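Local structure of elongation factor G (Thermus thermophilus, 2DY1) at residues Lys56-Thr61 with Gly429-Ala434. The protein binds GTP with magnesium and, as a member of the elongation factor G family, probably acts as a GTPase in translation. Numbering follows the deposited sequence.
Sequences KLHRTT and GELHLA. With MG (magnesium ion), chain B; GTP (guanosine-5'-triphosphate), chain C.
L431 lays one methyl, CD1, over a face of the H58 imidazole, near the ring's rim on the ND1 side. CD1 sits 3.7 Å from the centroid of the H58 ring, 23° off its normal, a CH-pi contact whose closest pair is H58 ND1 with L431 CD1 at 3.4 Å. L57 CG lies more loosely over the opposite face, also toward the rim. E438, one turn beyond A434, takes a hydrogen bond from NE2 and helps fix the ring's rotation. The second methyl of L431, CD2, comes loosely against T60 CG2 at 4.5 Å. Residues 56-61 belong to the switch-one region of the GTP-binding domain, here ordered with GTP bound, and meet the start of helix 430-442 in domain III; a Schellman motif at R59 ends helix 53-57 and turns the chain toward the nucleotide. With chi1 of T60 at -171°, OG1 sits anti to the backbone N and faces the gamma-phosphate, leaving CG2 for the leucine. T60 OG1 lies 2.4 Å from GTP O1G, too short for the length to be trusted, while T61 N donates to GTP O2G at 3.0 Å. T61 OG1 binds magnesium at 2.0 Å, alongside T23, two phosphate oxygens and two waters.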
loop_
_atom_site.group_PDB
_atom_site.type_symbol
_atom_site.label_atom_id
_atom_site.label_comp_id
_atom_site.label_asym_id
_atom_site.label_seq_id
_atom_site.Cartn_x
_atom_site.Cartn_y
_atom_site.Cartn_z
ATOM N N LYS A 56 -10.257 -4.075 15.719
ATOM C CA LYS A 56 -10.559 -4.955 16.828
ATOM C C LYS A 56 -10.982 -6.339 16.358
ATOM O O LYS A 56 -10.479 -7.336 16.865
ATOM C CB LYS A 56 -11.622 -4.303 17.716
ATOM C CG LYS A 56 -11.108 -2.980 18.347
ATOM C CD LYS A 56 -12.251 -2.117 18.881
ATOM C CE LYS A 56 -12.874 -2.694 20.119
ATOM N NZ LYS A 56 -13.935 -1.783 20.619
ATOM N N LEU A 57 -11.859 -6.410 15.358
ATOM C CA LEU A 57 -12.315 -7.713 14.871
ATOM C C LEU A 57 -11.147 -8.565 14.382
ATOM O O LEU A 57 -11.043 -9.761 14.714
ATOM C CB LEU A 57 -13.322 -7.524 13.731
ATOM C CG LEU A 57 -13.838 -8.835 13.147
ATOM C CD1 LEU A 57 -14.654 -9.568 14.218
ATOM C CD2 LEU A 57 -14.682 -8.541 11.914
ATOM N N HIS A 58 -10.251 -7.960 13.611
ATOM C CA HIS A 58 -9.127 -8.699 13.064
ATOM C C HIS A 58 -7.899 -8.721 13.959
ATOM O O HIS A 58 -6.881 -9.308 13.594
ATOM C CB HIS A 58 -8.782 -8.139 11.686
ATOM C CG HIS A 58 -9.855 -8.368 10.674
ATOM N ND1 HIS A 58 -9.991 -9.565 10.001
ATOM C CD2 HIS A 58 -10.885 -7.587 10.272
ATOM C CE1 HIS A 58 -11.067 -9.511 9.231
ATOM N NE2 HIS A 58 -11.630 -8.324 9.378
ATOM N N ARG A 59 -8.002 -8.078 15.120
ATOM C CA ARG A 59 -6.914 -8.027 16.100
ATOM C C ARG A 59 -5.587 -7.634 15.445
ATOM O O ARG A 59 -4.550 -8.263 15.663
ATOM C CB ARG A 59 -6.790 -9.384 16.821
ATOM C CG ARG A 59 -8.012 -9.742 17.699
ATOM C CD ARG A 59 -8.100 -8.803 18.896
ATOM N NE ARG A 59 -8.987 -9.253 19.979
ATOM C CZ ARG A 59 -10.087 -8.615 20.378
ATOM N NH1 ARG A 59 -10.490 -7.498 19.782
ATOM N NH2 ARG A 59 -10.752 -9.052 21.443
ATOM N N THR A 60 -5.636 -6.585 14.632
ATOM C CA THR A 60 -4.444 -6.090 13.949
ATOM C C THR A 60 -4.647 -4.603 13.713
ATOM O O THR A 60 -5.773 -4.130 13.598
ATOM C CB THR A 60 -4.219 -6.837 12.606
ATOM O OG1 THR A 60 -2.934 -6.469 12.062
ATOM C CG2 THR A 60 -5.295 -6.474 11.593
ATOM N N THR A 61 -3.558 -3.847 13.652
ATOM C CA THR A 61 -3.675 -2.429 13.408
ATOM C C THR A 61 -3.978 -2.169 11.937
ATOM O O THR A 61 -3.110 -2.264 11.067
ATOM C CB THR A 61 -2.362 -1.744 13.865
ATOM O OG1 THR A 61 -2.257 -1.916 15.279
ATOM C CG2 THR A 61 -2.365 -0.239 13.551
ATOM N N GLY A 429 -5.056 -6.791 -0.910
ATOM C CA GLY A 429 -5.053 -8.142 -0.388
ATOM C C GLY A 429 -6.443 -8.523 0.060
ATOM O O GLY A 429 -7.347 -7.686 0.102
ATOM N N GLU A 430 -6.612 -9.796 0.407
ATOM C CA GLU A 430 -7.897 -10.296 0.879
ATOM C C GLU A 430 -8.327 -9.594 2.182
ATOM O O GLU A 430 -9.482 -9.201 2.340
ATOM C CB GLU A 430 -7.795 -11.830 1.083
ATOM C CG GLU A 430 -9.118 -12.479 1.468
ATOM C CD GLU A 430 -9.072 -14.007 1.553
ATOM O OE1 GLU A 430 -7.977 -14.594 1.459
ATOM O OE2 GLU A 430 -10.157 -14.609 1.723
ATOM N N LEU A 431 -7.393 -9.432 3.116
ATOM C CA LEU A 431 -7.703 -8.780 4.376
ATOM C C LEU A 431 -8.033 -7.322 4.130
ATOM O O LEU A 431 -8.991 -6.788 4.704
ATOM C CB LEU A 431 -6.522 -8.918 5.357
ATOM C CG LEU A 431 -6.652 -8.121 6.663
ATOM C CD1 LEU A 431 -7.869 -8.585 7.468
ATOM C CD2 LEU A 431 -5.383 -8.280 7.475
ATOM N N HIS A 432 -7.262 -6.674 3.260
ATOM C CA HIS A 432 -7.548 -5.262 2.968
ATOM C C HIS A 432 -9.004 -5.108 2.495
ATOM O O HIS A 432 -9.754 -4.273 3.016
ATOM C CB HIS A 432 -6.581 -4.756 1.891
ATOM C CG HIS A 432 -6.731 -3.296 1.581
ATOM N ND1 HIS A 432 -6.383 -2.765 0.360
ATOM C CD2 HIS A 432 -7.168 -2.258 2.335
ATOM C CE1 HIS A 432 -6.603 -1.458 0.373
ATOM N NE2 HIS A 432 -7.079 -1.127 1.559
ATOM N N LEU A 433 -9.404 -5.916 1.515
ATOM C CA LEU A 433 -10.767 -5.826 0.969
ATOM C C LEU A 433 -11.823 -6.180 2.010
ATOM O O LEU A 433 -12.904 -5.587 2.044
ATOM C CB LEU A 433 -10.876 -6.730 -0.265
ATOM C CG LEU A 433 -10.099 -6.198 -1.471
ATOM C CD1 LEU A 433 -10.053 -7.277 -2.547
ATOM C CD2 LEU A 433 -10.740 -4.906 -2.008
ATOM N N ALA A 434 -11.515 -7.128 2.892
ATOM C CA ALA A 434 -12.466 -7.471 3.937
ATOM C C ALA A 434 -12.686 -6.255 4.843
ATOM O O ALA A 434 -13.816 -5.954 5.223
ATOM C CB ALA A 434 -11.942 -8.676 4.773
HETATM MG MG MG B . -0.747 -3.039 16.096
HETATM P PG GTP C . -0.014 -5.584 14.141
HETATM O O1G GTP C . -1.145 -6.642 13.710
HETATM O O2G GTP C . -0.711 -4.182 14.489
HETATM O O3G GTP C . 1.060 -5.442 13.133
HETATM O O3B GTP C . 0.529 -6.216 15.519
HETATM P PB GTP C . 1.408 -5.428 16.606
HETATM O O1B GTP C . 2.806 -5.353 16.122
HETATM O O2B GTP C . 0.735 -4.157 16.966
HETATM O O3A GTP C . 1.428 -6.475 17.822
HETATM P PA GTP C . 0.398 -6.447 19.051
HETATM O O1A GTP C . 0.797 -5.373 19.988
HETATM O O2A GTP C . -0.984 -6.447 18.518
HETATM O "O5'" GTP C . 0.687 -7.849 19.781
HETATM C "C5'" GTP C . 0.227 -9.051 19.160
HETATM C "C4'" GTP C . 0.265 -10.201 20.164
HETATM O "O4'" GTP C . 1.596 -10.229 20.704
HETATM C "C3'" GTP C . -0.673 -9.902 21.335
HETATM O "O3'" GTP C . -1.174 -11.134 21.860
HETATM C "C2'" GTP C . 0.256 -9.234 22.347
HETATM O "O2'" GTP C . -0.233 -9.475 23.670
HETATM C "C1'" GTP C . 1.502 -10.091 22.130
HETATM N N9 GTP C . 2.738 -9.456 22.639
HETATM C C8 GTP C . 3.179 -8.238 22.328
HETATM N N7 GTP C . 4.386 -8.050 22.858
HETATM C C5 GTP C . 4.718 -9.156 23.518
HETATM C C6 GTP C . 5.835 -9.535 24.256
HETATM O O6 GTP C . 6.816 -8.800 24.368
HETATM N N1 GTP C . 5.846 -10.803 24.849
HETATM C C2 GTP C . 4.749 -11.660 24.690
HETATM N N2 GTP C . 4.756 -12.866 25.249
HETATM N N3 GTP C . 3.692 -11.261 23.967
HETATM C C4 GTP C . 3.661 -10.050 23.390
HETATM O O HOH W 1 -2.176 -4.230 17.057
HETATM O O HOH W 2 0.668 -1.709 15.318
#